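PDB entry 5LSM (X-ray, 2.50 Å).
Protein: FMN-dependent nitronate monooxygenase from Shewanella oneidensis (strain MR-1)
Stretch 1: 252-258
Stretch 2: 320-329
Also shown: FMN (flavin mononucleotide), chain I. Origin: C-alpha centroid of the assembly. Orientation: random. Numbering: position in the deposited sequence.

Stretch 1 252-258: IHREALQ
Stretch 2, residues 320-329: SPLWCGQNAS

A single face of a helix, led by the imidazole of His253, packs against an irregular loop from the same chain, a small contact held by van der Waals and CH-pi packing, with no clear hydrogen bond between the two stretches. About 324 Å² is buried, both sides summed, and touching residues are at least 66 positions apart.

Residues 252 onward continue a helix that begins earlier in the chain; phi/psi stay near -65/-40 from Ile252 to Ala256, with Leu257 at -53/-32 and Gln258 at -92/-21; Ala256 N is bonded to Ile252 O at 3.1 Å and Leu257 N to His253 O at 3.1 Å. The opposing stretch is mostly extended at its start, with Ser320 at -106/141 and Pro321 at -76/98; Leu322 bends at -100/69, Trp323 (-61/134) and Cys324 (-176/137) extend again, and Gly325 (-84/-173), Gln326 (-86/3), Asn327 (-134/96), Ala328 (-87/-1) and Ser329 (-72/-7) follow. A weak hydrogen bond from Trp323 N to Pro321 O, 3.2 Å, spans the bend at Leu322. Two CA pairs set the register: His253 CA lies 6.0 Å from Leu322 CA, and Leu257 CA lies 6.7 Å from Ala328 CA, so both chains advance in the same sense.

His253 is the centre. Its CA-to-CB bond points sideways, but chi1 of -161° (t) and chi2 of -15° bring the ring nearer to the loop. Leu322 CA sits over one face, 4.0 Å from the ring centroid and 24° off the normal, a CH-pi contact. At the ring edge, near its plane, Trp323 O approaches His253 CE1 to 3.2 Å and His253 NE2 to 3.3 Å; the geometry leaves open whether the latter is a hydrogen bond. The imidazole meets the loop backbone with both face and edge, and His253 CE1 lies 3.6 Å from Leu322 C.

The Leu322 side chain, chi1 -63° (m) and chi2 167° (t), reaches back to the helix: Leu322 CD2 is 3.8 Å from His253 ND1, and Leu322 CD1 and CD2 both lie about 4.1 Å from Ala256 CB. The CA-to-CB bond of Ala256 points toward the loop, and its short methyl meets the leucine one turn after Ile252. That isoleucine, with chi1 off-well at -145°, makes a looser contact, Ile252 CG2 to Ser320 OG at 4.4 Å.

Farther along, Leu257 (chi1 -69°, m; chi2 158°, t) directs its end to the loop, where its CD2 packs 3.6 Å from Cys324 SG; the cysteine is t, at 178°, and its CA-to-CB bond points toward the helix. Ala328 CB comes within 4.3 Å of Leu257 O. Arg254, Glu255 and Gln258 make no contact with the loop.

Trp323, m at -70° with chi2 170°, sends its side-chain end away from the helix; its CB touches FMN C7M at 3.3 Å. Gly325 passes the flavin phosphate, where an ideal CB would clash with FMN O2P at 2.7 Å. Asn327 OD1 accepts from Ser329 N (3.1 Å) and Ser329 OG (2.7 Å).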

# COMPACT_ATOMS: atom_id res chain seq x y z
N ILE A 252 -5.01 -26.61 4.13
CA ILE A 252 -6.10 -25.68 4.06
C ILE A 252 -5.59 -24.26 3.75
O ILE A 252 -6.15 -23.57 2.92
CB ILE A 252 -6.95 -25.74 5.34
CG1 ILE A 252 -8.42 -25.50 5.01
CG2 ILE A 252 -6.47 -24.76 6.41
CD1 ILE A 252 -9.34 -25.72 6.18
N HIS A 253 -4.45 -23.90 4.35
CA HIS A 253 -3.73 -22.67 4.00
C HIS A 253 -3.21 -22.71 2.55
O HIS A 253 -3.43 -21.78 1.80
CB HIS A 253 -2.57 -22.46 4.98
CG HIS A 253 -2.04 -21.06 5.03
ND1 HIS A 253 -2.32 -20.11 4.07
CD2 HIS A 253 -1.19 -20.47 5.90
CE1 HIS A 253 -1.69 -18.99 4.36
NE2 HIS A 253 -0.98 -19.18 5.45
N ARG A 254 -2.61 -23.82 2.14
CA ARG A 254 -2.24 -24.02 0.72
C ARG A 254 -3.40 -23.83 -0.27
O ARG A 254 -3.22 -23.30 -1.39
CB ARG A 254 -1.63 -25.41 0.53
CG ARG A 254 -0.24 -25.56 1.12
CD ARG A 254 0.28 -26.99 0.99
NE ARG A 254 1.71 -27.08 1.29
CZ ARG A 254 2.68 -26.82 0.41
NH1 ARG A 254 2.39 -26.49 -0.84
NH2 ARG A 254 3.95 -26.88 0.80
N GLU A 255 -4.58 -24.31 0.11
CA GLU A 255 -5.76 -24.29 -0.77
C GLU A 255 -6.28 -22.87 -0.92
O GLU A 255 -6.74 -22.47 -1.99
CB GLU A 255 -6.86 -25.17 -0.18
CG GLU A 255 -8.11 -25.28 -1.05
CD GLU A 255 -8.65 -26.70 -1.15
OE1 GLU A 255 -8.03 -27.62 -0.57
OE2 GLU A 255 -9.68 -26.90 -1.82
N ALA A 256 -6.23 -22.12 0.17
CA ALA A 256 -6.67 -20.74 0.18
C ALA A 256 -5.76 -19.90 -0.71
O ALA A 256 -6.24 -19.18 -1.58
CB ALA A 256 -6.69 -20.21 1.61
N LEU A 257 -4.44 -20.06 -0.55
CA LEU A 257 -3.48 -19.34 -1.41
C LEU A 257 -3.73 -19.53 -2.91
O LEU A 257 -3.38 -18.66 -3.70
CB LEU A 257 -2.05 -19.78 -1.09
CG LEU A 257 -1.50 -19.37 0.26
CD1 LEU A 257 -0.34 -20.29 0.66
CD2 LEU A 257 -1.07 -17.91 0.25
N GLN A 258 -4.24 -20.69 -3.30
CA GLN A 258 -4.37 -21.03 -4.73
C GLN A 258 -5.74 -20.63 -5.28
O GLN A 258 -5.90 -20.45 -6.49
CB GLN A 258 -4.15 -22.54 -4.96
CG GLN A 258 -2.68 -22.91 -5.08
CD GLN A 258 -2.40 -24.36 -4.71
OE1 GLN A 258 -2.84 -24.84 -3.66
NE2 GLN A 258 -1.64 -25.04 -5.55
N SER A 320 -9.13 -19.43 10.41
CA SER A 320 -7.69 -19.62 10.30
C SER A 320 -6.97 -18.28 10.05
O SER A 320 -7.46 -17.44 9.30
CB SER A 320 -7.37 -20.60 9.18
OG SER A 320 -7.87 -21.89 9.47
N PRO A 321 -5.79 -18.09 10.67
CA PRO A 321 -4.88 -17.02 10.26
C PRO A 321 -4.15 -17.37 8.96
O PRO A 321 -3.16 -18.11 8.97
CB PRO A 321 -3.91 -16.93 11.44
CG PRO A 321 -3.83 -18.33 11.94
CD PRO A 321 -5.24 -18.87 11.79
N LEU A 322 -4.65 -16.86 7.84
CA LEU A 322 -4.17 -17.25 6.54
C LEU A 322 -3.21 -16.17 6.06
O LEU A 322 -3.52 -15.39 5.17
CB LEU A 322 -5.35 -17.38 5.59
CG LEU A 322 -6.40 -18.44 5.88
CD1 LEU A 322 -7.62 -18.20 5.01
CD2 LEU A 322 -5.82 -19.82 5.60
N TRP A 323 -2.07 -16.07 6.71
CA TRP A 323 -1.15 -15.00 6.44
C TRP A 323 -0.67 -15.04 4.98
O TRP A 323 -0.35 -16.11 4.47
CB TRP A 323 0.04 -15.11 7.38
CG TRP A 323 -0.21 -14.79 8.85
CD1 TRP A 323 0.67 -15.01 9.85
CD2 TRP A 323 -1.37 -14.20 9.47
NE1 TRP A 323 0.15 -14.59 11.05
CE2 TRP A 323 -1.11 -14.13 10.86
CE3 TRP A 323 -2.62 -13.79 9.00
CZ2 TRP A 323 -2.03 -13.61 11.78
CZ3 TRP A 323 -3.54 -13.26 9.92
CH2 TRP A 323 -3.23 -13.17 11.29
N CYS A 324 -0.67 -13.88 4.31
CA CYS A 324 -0.50 -13.78 2.85
C CYS A 324 -0.45 -12.30 2.48
O CYS A 324 -1.17 -11.49 3.04
CB CYS A 324 -1.65 -14.47 2.09
SG CYS A 324 -1.57 -14.36 0.26
N GLY A 325 0.47 -11.94 1.59
CA GLY A 325 0.61 -10.56 1.15
C GLY A 325 -0.35 -10.25 0.03
O GLY A 325 -1.17 -11.07 -0.32
N GLN A 326 -0.23 -9.08 -0.55
CA GLN A 326 -1.19 -8.62 -1.53
C GLN A 326 -0.87 -9.10 -2.93
O GLN A 326 -1.58 -8.75 -3.88
CB GLN A 326 -1.27 -7.10 -1.54
CG GLN A 326 -2.02 -6.52 -0.37
CD GLN A 326 -2.28 -5.03 -0.55
OE1 GLN A 326 -1.41 -4.28 -1.01
NE2 GLN A 326 -3.48 -4.60 -0.21
N ASN A 327 0.17 -9.91 -3.07
CA ASN A 327 0.49 -10.53 -4.36
C ASN A 327 0.78 -12.00 -4.13
O ASN A 327 1.87 -12.36 -3.70
CB ASN A 327 1.70 -9.84 -5.01
CG ASN A 327 1.82 -10.15 -6.50
OD1 ASN A 327 1.26 -11.11 -6.99
ND2 ASN A 327 2.55 -9.31 -7.21
N ALA A 328 -0.24 -12.84 -4.33
CA ALA A 328 -0.09 -14.27 -4.21
C ALA A 328 0.37 -14.92 -5.51
O ALA A 328 0.59 -16.12 -5.55
CB ALA A 328 -1.40 -14.88 -3.75
N SER A 329 0.56 -14.15 -6.57
CA SER A 329 0.76 -14.73 -7.89
C SER A 329 2.12 -15.42 -8.08
O SER A 329 2.38 -16.00 -9.13
CB SER A 329 0.60 -13.65 -8.96
OG SER A 329 1.75 -12.81 -9.00
N1 FMN I . 8.14 -11.69 10.19
C2 FMN I . 8.82 -11.92 11.35
O2 FMN I . 9.66 -11.07 11.75
N3 FMN I . 8.62 -13.02 12.10
C4 FMN I . 7.74 -13.97 11.74
O4 FMN I . 7.54 -14.98 12.44
C4A FMN I . 6.96 -13.77 10.50
N5 FMN I . 6.10 -14.70 10.09
C5A FMN I . 5.43 -14.58 8.93
C6 FMN I . 4.57 -15.60 8.56
C7 FMN I . 3.87 -15.54 7.37
C7M FMN I . 2.92 -16.66 7.04
C8 FMN I . 4.04 -14.35 6.49
C8M FMN I . 3.26 -14.28 5.19
C9 FMN I . 4.91 -13.31 6.85
C9A FMN I . 5.62 -13.37 8.06
N10 FMN I . 6.56 -12.38 8.48
C10 FMN I . 7.22 -12.56 9.71
C1' FMN I . 6.80 -11.14 7.72
C2' FMN I . 7.89 -11.32 6.68
O2' FMN I . 9.17 -11.23 7.32
C3' FMN I . 7.78 -10.26 5.57
O3' FMN I . 7.60 -8.97 6.16
C4' FMN I . 6.62 -10.48 4.61
O4' FMN I . 6.35 -11.86 4.34
C5' FMN I . 6.93 -9.74 3.32
O5' FMN I . 5.81 -9.73 2.44
P FMN I . 5.45 -10.93 1.42
O1P FMN I . 6.76 -11.54 0.97
O2P FMN I . 4.70 -10.22 0.33
O3P FMN I . 4.63 -11.83 2.28